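PDB 3GUE: UTP-glucose-1-phosphate uridylyltransferase 2 from Trypanosoma brucei, which probably catalyses the reversible transfer of a uridylyl group from UTP to alpha-D-glucose 1-phosphate, yielding UDP-glucose and diphosphate. Local coordinates for residues I31-I34 against Q35-L38; H191-V194 against Y195-Y199; G353-I356 against S357-R361. All coordinates share one frame; numbering follows the deposited sequence.

From the N terminus, the chain first meets contact 1, two successive turns of helix 26-40. Contact 2 follows strand 186-187, where the segment carrying His-191 runs into helix 194-201. Contact 3 comes last, at the 3-10 turn and the loop between strands 344-349 and 362-366. None of the three nests or crosses; each is local, between residues close together in the chain, and closes no long loop. In space contact 2 lies between its neighbours: Ile-31 CD1 packs 4.1 Å from Thr-196 OG1, and Tyr-195 OH lies 3.5 Å from Ala-355 CB. Contacts 1 and 3 do not touch, their nearest atoms being about 10 Å apart.

Contact 1: residues I31-I34 against Q35-L38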
loop_
_atom_site.group_PDB
_atom_site.type_symbol
_atom_site.label_atom_id
_atom_site.label_comp_id
_atom_site.label_asym_id
_atom_site.label_seq_id
_atom_site.Cartn_x
_atom_site.Cartn_y
_atom_site.Cartn_z
ATOM N N ILE A 31 13.653 -12.019 13.969
ATOM C CA ILE A 31 13.756 -10.718 13.302
ATOM C C ILE A 31 13.114 -9.603 14.170
ATOM O O ILE A 31 13.699 -8.530 14.340
ATOM C CB ILE A 31 13.117 -10.762 11.879
ATOM C CG1 ILE A 31 13.767 -11.873 11.023
ATOM C CG2 ILE A 31 13.178 -9.388 11.176
ATOM C CD1 ILE A 31 13.237 -11.955 9.555
ATOM N N PHE A 32 11.931 -9.860 14.719
ATOM C CA PHE A 32 11.274 -8.905 15.619
ATOM C C PHE A 32 12.129 -8.540 16.847
ATOM O O PHE A 32 12.189 -7.374 17.233
ATOM C CB PHE A 32 9.875 -9.408 16.049
ATOM C CG PHE A 32 9.168 -8.488 17.048
ATOM C CD1 PHE A 32 8.414 -7.406 16.607
ATOM C CD2 PHE A 32 9.288 -8.705 18.429
ATOM C CE1 PHE A 32 7.793 -6.553 17.524
ATOM C CE2 PHE A 32 8.683 -7.859 19.341
ATOM C CZ PHE A 32 7.930 -6.794 18.902
ATOM N N LEU A 33 12.774 -9.529 17.461
ATOM C CA LEU A 33 13.515 -9.285 18.700
ATOM C C LEU A 33 14.830 -8.562 18.418
ATOM O O LEU A 33 15.315 -7.822 19.266
ATOM C CB LEU A 33 13.724 -10.569 19.531
ATOM C CG LEU A 33 12.456 -11.178 20.129
ATOM C CD1 LEU A 33 12.727 -12.497 20.810
ATOM C CD2 LEU A 33 11.846 -10.201 21.102
ATOM N N ILE A 34 15.361 -8.758 17.205
ATOM C CA ILE A 34 16.451 -7.929 16.666
ATOM C C ILE A 34 16.029 -6.464 16.667
ATOM O O ILE A 34 16.724 -5.624 17.251
ATOM C CB ILE A 34 16.860 -8.378 15.224
ATOM C CG1 ILE A 34 17.722 -9.635 15.312
ATOM C CG2 ILE A 34 17.610 -7.275 14.476
ATOM C CD1 ILE A 34 17.732 -10.482 14.051
ATOM N N GLN A 35 14.893 -6.176 16.018
ATOM C CA GLN A 35 14.337 -4.824 15.942
ATOM C C GLN A 35 13.986 -4.228 17.315
ATOM O O GLN A 35 14.192 -3.031 17.541
ATOM C CB GLN A 35 13.078 -4.806 15.067
ATOM C CG GLN A 35 13.238 -5.371 13.657
ATOM C CD GLN A 35 11.923 -5.467 12.938
ATOM O OE1 GLN A 35 10.891 -5.752 13.553
ATOM N NE2 GLN A 35 11.939 -5.209 11.633
ATOM N N HIS A 36 13.411 -5.069 18.185
ATOM C CA HIS A 36 13.108 -4.779 19.600
ATOM C C HIS A 36 14.312 -4.314 20.419
ATOM O O HIS A 36 14.221 -3.301 21.162
ATOM C CB HIS A 36 12.526 -6.030 20.287
ATOM C CG HIS A 36 11.791 -5.741 21.559
ATOM N ND1 HIS A 36 12.427 -5.386 22.724
ATOM C CD2 HIS A 36 10.465 -5.745 21.839
ATOM C CE1 HIS A 36 11.525 -5.204 23.676
ATOM N NE2 HIS A 36 10.326 -5.419 23.162
ATOM N N ALA A 37 15.398 -5.097 20.349
ATOM C CA ALA A 37 16.715 -4.641 20.814
ATOM C C ALA A 37 17.015 -3.213 20.359
ATOM O O ALA A 37 17.321 -2.385 21.204
ATOM C CB ALA A 37 17.816 -5.577 20.369
ATOM N N LEU A 38 16.855 -2.913 19.057
ATOM C CA LEU A 38 17.220 -1.597 18.505
ATOM C C LEU A 38 16.390 -0.478 19.089
ATOM O O LEU A 38 16.935 0.519 19.557
ATOM C CB LEU A 38 17.127 -1.544 16.967
ATOM C CG LEU A 38 18.102 -2.387 16.134
ATOM C CD1 LEU A 38 17.946 -2.038 14.680
ATOM C CD2 LEU A 38 19.561 -2.249 16.604
#
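Gln-35 lies back along its helix over the preceding turn, beside Ile-31 and Phe-32. Gln-35 CB sits 3.5 Å from Phe-32 O. Because CG stands anti to the carbonyl carbon (chi1 -55°), the chain heads back toward the N-terminal end of the helix, and Gln-35 CG passes 3.3 Å from Ile-31 O. CD remains near that same oxygen. At the tip the amide divides: Gln-35 OE1 turns to the Phe-32 side, 3.8 Å from Phe-32 CA, while NE2 comes loosely up to Ile-31 CG2. NE2 also makes a weak hydrogen bond to a bound dimercaptobutanediol, probably from the crystallisation liquor, in a pocket that Ile-31 and Phe-32 help to line.

All this rides on regular alpha-helix, part of helix 26-40, with four successive i to i+4 backbone bonds between Ile-31 and Leu-38. The bond from His-36 N to Phe-32 O measures 2.8 Å; the one from Leu-38 N to Ile-34 O is longer and more bent, at 150°.

On the buried side, Phe-32 and His-36 are one turn apart with their ring planes inclined at 60°. Phe-32 CE2 comes to the edge of the imidazole, 3.7 Å from His-36 CD2. Both imidazole nitrogens are hydrogen-bonded: NE2 to Phe-173 O and ND1 to Arg-40 NH2, which fixes the ring's rotation. Cys-15 of helix 10-21 and Ile-168 of strand 165-169 pack against both aromatic side chains.

Contact 2: residues H191-V194 against Y195-Y199; sequences HGDV and YTVLY. With UPG (uridine-5'-diphosphate-glucose), chain C.
The Tyr-195 ring carries Val-194 CG1 over the centre of one face, a CH-pi contact 3.9 Å from the centroid and only 4° off the normal. Gly-192 O approaches the same ring obliquely, 3.4 Å from Tyr-195 CD2. The second flat group, the His-191 imidazole, meets the bound UDP-glucose at its edge: NE2 donates a nearly straight 2.6 Å hydrogen bond to O1B of the beta phosphate, which lies close to the ring plane. Its other nitrogen, ND1, is held by Met-352 N, so the ring is gripped at both ends and its rotation is set.

This is the start of helix 194-201, just after strand 186-187 in the GT-A-type nucleotidyltransferase domain. His-191 to Asp-193 already have helical backbone angles, and regular i to i+4 bonding then begins, with Val-197 N bound to Asp-193 O and Leu-198 N to Val-194 O at 2.9 Å.

The carboxylate of Asp-193 swings beside its own carbonyl carbon (chi1 -163°) and reaches the next turn: OD1 lies 3.3 Å from Thr-196 CG2 and OD2 3.5 Å from Val-197 CG2. OD2 is satisfied by Asn-163 N and by Gln-162 NE2, while the OE1 of that glutamine hydrogen-bonds to the UDP-glucose; Asp-193 thus probably helps to position Gln-162, a first-shell residue, from the second shell. On another side of the turn, Val-194 CG2 and Leu-198 CD1 pack side by side. The phenol oxygen of Tyr-195 is hydrogen-bonded to Met-352 O. Closer to the helix start, a water donates to Gly-192 O at 2.6 Å and accepts from Thr-196 N.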
loop_
_atom_site.group_PDB
_atom_site.type_symbol
_atom_site.label_atom_id
_atom_site.label_comp_id
_atom_site.label_asym_id
_atom_site.label_seq_id
_atom_site.Cartn_x
_atom_site.Cartn_y
_atom_site.Cartn_z
ATOM N N HIS A 191 4.065 -4.959 4.968
ATOM C CA HIS A 191 4.237 -5.720 3.737
ATOM C C HIS A 191 5.706 -6.150 3.451
ATOM O O HIS A 191 5.940 -7.079 2.691
ATOM C CB HIS A 191 3.535 -5.025 2.528
ATOM C CG HIS A 191 3.792 -3.542 2.443
ATOM N ND1 HIS A 191 5.028 -3.017 2.145
ATOM C CD2 HIS A 191 2.989 -2.479 2.696
ATOM C CE1 HIS A 191 4.975 -1.692 2.188
ATOM N NE2 HIS A 191 3.746 -1.339 2.527
ATOM N N GLY A 192 6.688 -5.522 4.098
ATOM C CA GLY A 192 8.068 -6.013 4.051
ATOM C C GLY A 192 8.182 -7.457 4.503
ATOM O O GLY A 192 9.163 -8.138 4.153
ATOM N N ASP A 193 7.153 -7.911 5.247
ATOM C CA ASP A 193 7.020 -9.252 5.830
ATOM C C ASP A 193 6.943 -10.315 4.736
ATOM O O ASP A 193 7.261 -11.470 4.964
ATOM C CB ASP A 193 5.749 -9.296 6.703
ATOM C CG ASP A 193 5.696 -10.473 7.682
ATOM O OD1 ASP A 193 6.738 -10.925 8.205
ATOM O OD2 ASP A 193 4.569 -10.916 7.999
ATOM N N VAL A 194 6.532 -9.910 3.536
ATOM C CA VAL A 194 6.366 -10.845 2.419
ATOM C C VAL A 194 7.539 -11.805 2.131
ATOM O O VAL A 194 7.328 -12.972 1.809
ATOM C CB VAL A 194 5.948 -10.094 1.115
ATOM C CG1 VAL A 194 7.095 -9.176 0.593
ATOM C CG2 VAL A 194 5.490 -11.107 0.061
ATOM N N TYR A 195 8.771 -11.320 2.270
ATOM C CA TYR A 195 9.933 -12.100 1.857
ATOM C C TYR A 195 10.144 -13.293 2.803
ATOM O O TYR A 195 10.232 -14.445 2.349
ATOM C CB TYR A 195 11.188 -11.221 1.730
ATOM C CG TYR A 195 11.030 -10.003 0.820
ATOM C CD1 TYR A 195 10.830 -10.139 -0.573
ATOM C CD2 TYR A 195 11.078 -8.712 1.349
ATOM C CE1 TYR A 195 10.682 -9.009 -1.403
ATOM C CE2 TYR A 195 10.945 -7.586 0.528
ATOM C CZ TYR A 195 10.740 -7.739 -0.849
ATOM O OH TYR A 195 10.618 -6.608 -1.650
ATOM N N THR A 196 10.175 -13.014 4.099
ATOM C CA THR A 196 10.248 -14.063 5.149
ATOM C C THR A 196 9.049 -15.017 5.160
ATOM O O THR A 196 9.214 -16.226 5.317
ATOM C CB THR A 196 10.499 -13.459 6.555
ATOM O OG1 THR A 196 10.722 -14.508 7.516
ATOM C CG2 THR A 196 9.349 -12.601 7.006
ATOM N N VAL A 197 7.863 -14.486 4.919
ATOM C CA VAL A 197 6.664 -15.322 4.810
ATOM C C VAL A 197 6.754 -16.294 3.629
ATOM O O VAL A 197 6.481 -17.502 3.794
ATOM C CB VAL A 197 5.400 -14.468 4.727
ATOM C CG1 VAL A 197 4.194 -15.328 4.354
ATOM C CG2 VAL A 197 5.183 -13.724 6.072
ATOM N N LEU A 198 7.130 -15.774 2.458
ATOM C CA LEU A 198 7.373 -16.609 1.270
ATOM C C LEU A 198 8.413 -17.710 1.547
ATOM O O LEU A 198 8.235 -18.864 1.143
ATOM C CB LEU A 198 7.792 -15.747 0.057
ATOM C CG LEU A 198 6.692 -15.091 -0.783
ATOM C CD1 LEU A 198 7.320 -14.218 -1.919
ATOM C CD2 LEU A 198 5.704 -16.122 -1.326
ATOM N N TYR A 199 9.500 -17.333 2.224
ATOM C CA TYR A 199 10.626 -18.233 2.518
ATOM C C TYR A 199 10.241 -19.272 3.561
ATOM O O TYR A 199 10.365 -20.465 3.319
ATOM C CB TYR A 199 11.838 -17.437 3.038
ATOM C CG TYR A 199 13.122 -18.253 3.200
ATOM C CD1 TYR A 199 13.704 -18.910 2.105
ATOM C CD2 TYR A 199 13.761 -18.358 4.444
ATOM C CE1 TYR A 199 14.862 -19.631 2.245
ATOM C CE2 TYR A 199 14.929 -19.085 4.589
ATOM C CZ TYR A 199 15.468 -19.718 3.493
ATOM O OH TYR A 199 16.619 -20.449 3.629
HETATM N N1 UPG C . -0.252 -4.565 3.928
HETATM C C2 UPG C . 0.002 -5.927 4.186
HETATM N N3 UPG C . 0.634 -6.239 5.377
HETATM C C4 UPG C . 1.020 -5.293 6.297
HETATM C C5 UPG C . 0.790 -3.936 6.039
HETATM C C6 UPG C . 0.159 -3.558 4.858
HETATM O O2 UPG C . -0.327 -6.860 3.439
HETATM O O4 UPG C . 1.565 -5.692 7.335
HETATM C C1C UPG C . -0.930 -4.170 2.651
HETATM C C2C UPG C . -2.109 -3.192 2.672
HETATM O O2C UPG C . -3.330 -3.871 2.996
HETATM C C3C UPG C . -2.105 -2.747 1.211
HETATM C C4C UPG C . -0.620 -2.656 0.902
HETATM O O4C UPG C . 0.069 -3.493 1.869
HETATM O O3C UPG C . -2.663 -3.786 0.408
HETATM C C5C UPG C . -0.082 -1.197 1.074
HETATM O O5C UPG C . -0.088 -0.743 2.401
HETATM P PA UPG C . -0.520 0.770 2.759
HETATM O O1A UPG C . -1.785 0.995 2.004
HETATM O O2A UPG C . -0.486 1.020 4.205
HETATM O O3A UPG C . 0.658 1.639 2.006
HETATM P PB UPG C . 2.084 2.115 2.627
HETATM O O1B UPG C . 2.759 0.931 3.185
HETATM O O2B UPG C . 1.924 3.343 3.467
HETATM O O3B UPG C . 2.769 2.640 1.274
HETATM C "C1'" UPG C . 3.074 1.667 0.208
HETATM C "C2'" UPG C . 4.573 1.685 -0.058
HETATM C "C3'" UPG C . 4.958 3.112 -0.429
HETATM C "C4'" UPG C . 4.192 3.520 -1.698
HETATM C "C5'" UPG C . 2.665 3.386 -1.469
HETATM C "C6'" UPG C . 1.924 3.476 -2.778
HETATM O "O2'" UPG C . 5.315 1.277 1.106
HETATM O "O3'" UPG C . 6.365 3.187 -0.584
HETATM O "O4'" UPG C . 4.510 4.854 -2.066
HETATM O "O5'" UPG C . 2.293 2.090 -0.927
HETATM O "O6'" UPG C . 0.542 3.731 -2.519
HETATM O O HOH W 1 10.706 -10.065 5.079
#

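Contact 3: residues G353-I356 against S357-R361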
loop_
_atom_site.group_PDB
_atom_site.type_symbol
_atom_site.label_atom_id
_atom_site.label_comp_id
_atom_site.label_asym_id
_atom_site.label_seq_id
_atom_site.Cartn_x
_atom_site.Cartn_y
_atom_site.Cartn_z
ATOM N N GLY A 353 9.454 -2.388 -0.234
ATOM C CA GLY A 353 10.205 -1.581 -1.197
ATOM C C GLY A 353 11.639 -1.383 -0.732
ATOM O O GLY A 353 12.509 -1.105 -1.533
ATOM N N ALA A 354 11.880 -1.538 0.571
ATOM C CA ALA A 354 13.199 -1.311 1.161
ATOM C C ALA A 354 14.238 -2.373 0.725
ATOM O O ALA A 354 15.449 -2.195 0.920
ATOM C CB ALA A 354 13.071 -1.201 2.727
ATOM N N ALA A 355 13.759 -3.467 0.132
ATOM C CA ALA A 355 14.645 -4.492 -0.463
ATOM C C ALA A 355 15.354 -3.979 -1.723
ATOM O O ALA A 355 16.147 -4.697 -2.350
ATOM C CB ALA A 355 13.867 -5.787 -0.783
ATOM N N ILE A 356 15.037 -2.759 -2.129
ATOM C CA ILE A 356 15.681 -2.198 -3.321
ATOM C C ILE A 356 17.207 -2.083 -3.172
ATOM O O ILE A 356 17.920 -2.273 -4.150
ATOM C CB ILE A 356 15.035 -0.864 -3.793
ATOM C CG1 ILE A 356 15.602 -0.443 -5.165
ATOM C CG2 ILE A 356 15.146 0.241 -2.710
ATOM C CD1 ILE A 356 15.165 0.952 -5.556
ATOM N N SER A 357 17.717 -1.831 -1.965
ATOM C CA SER A 357 19.194 -1.860 -1.777
ATOM C C SER A 357 19.784 -3.240 -1.441
ATOM O O SER A 357 21.003 -3.435 -1.492
ATOM C CB SER A 357 19.645 -0.849 -0.718
ATOM O OG SER A 357 19.323 -1.271 0.598
ATOM N N LEU A 358 18.929 -4.192 -1.098
ATOM C CA LEU A 358 19.391 -5.498 -0.591
ATOM C C LEU A 358 19.699 -6.510 -1.695
ATOM O O LEU A 358 20.594 -7.344 -1.557
ATOM C CB LEU A 358 18.368 -6.065 0.381
ATOM C CG LEU A 358 18.036 -5.230 1.601
ATOM C CD1 LEU A 358 17.029 -5.977 2.429
ATOM C CD2 LEU A 358 19.286 -4.912 2.425
ATOM N N PHE A 359 18.949 -6.426 -2.792
ATOM C CA PHE A 359 19.180 -7.261 -3.978
ATOM C C PHE A 359 20.459 -6.823 -4.690
ATOM O O PHE A 359 20.770 -5.617 -4.739
ATOM C CB PHE A 359 17.970 -7.186 -4.923
ATOM C CG PHE A 359 16.813 -8.086 -4.525
ATOM C CD1 PHE A 359 16.755 -9.419 -4.977
ATOM C CD2 PHE A 359 15.779 -7.610 -3.707
ATOM C CE1 PHE A 359 15.690 -10.247 -4.622
ATOM C CE2 PHE A 359 14.702 -8.439 -3.351
ATOM C CZ PHE A 359 14.647 -9.756 -3.817
ATOM N N ASP A 360 21.197 -7.791 -5.239
ATOM C CA ASP A 360 22.436 -7.488 -5.946
ATOM C C ASP A 360 22.212 -6.544 -7.121
ATOM O O ASP A 360 22.942 -5.573 -7.281
ATOM C CB ASP A 360 23.164 -8.758 -6.429
ATOM C CG ASP A 360 24.553 -8.453 -7.055
ATOM O OD1 ASP A 360 25.154 -7.388 -6.759
ATOM O OD2 ASP A 360 25.059 -9.277 -7.846
ATOM N N ARG A 361 21.207 -6.823 -7.939
ATOM C CA ARG A 361 20.932 -5.982 -9.102
ATOM C C ARG A 361 19.487 -5.493 -9.031
ATOM O O ARG A 361 18.539 -6.279 -9.197
ATOM C CB ARG A 361 21.183 -6.762 -10.385
ATOM C CG ARG A 361 22.608 -7.245 -10.572
ATOM C CD ARG A 361 22.714 -8.089 -11.824
ATOM N NE ARG A 361 22.337 -7.280 -12.988
ATOM C CZ ARG A 361 23.187 -6.480 -13.621
ATOM N NH1 ARG A 361 24.457 -6.419 -13.209
ATOM N NH2 ARG A 361 22.776 -5.759 -14.656
#
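Ala-355 O is gripped by two backbone amides in succession. Leu-358 N lies 3.1 Å from Ala-355 O, but it stands well above the carbonyl plane, and the bond is bent to 141°. Phe-359 N supplies the second, weak bond to the same oxygen; it is longer at 3.3 Å yet straighter at 162°. The edge of the Phe-359 ring closes in as well, with CD2 3.2 Å from Ala-355 O, which lies at the ring edge, near its plane.

The two bonds continue the 3-10 turn of 353-356, where Ile-356 N binds Gly-353 O, with one further i to i+3 bond and a weak i to i+4 bond. Past them Phe-359 takes an extended backbone and the chain leaves the turn for strand 362-366, an outermost strand of the mixed seven-stranded sheet. Ile-356 O is bonded to Ser-362 OG at the start of that strand.

Phe-359 CG lies beside its own backbone N (chi1 -81°), bringing the ring back over the turn: CE2 packs 3.8 Å from Ala-355 CB. Leu-358 bends back too, and its CG and CD1 each rest 4.0 Å from Ala-355 CA. Met-316 of helix 310-319 touches both Leu-358 and Phe-359, while Phe-242 of strand 242-248 packs on Ala-355 and Ile-356.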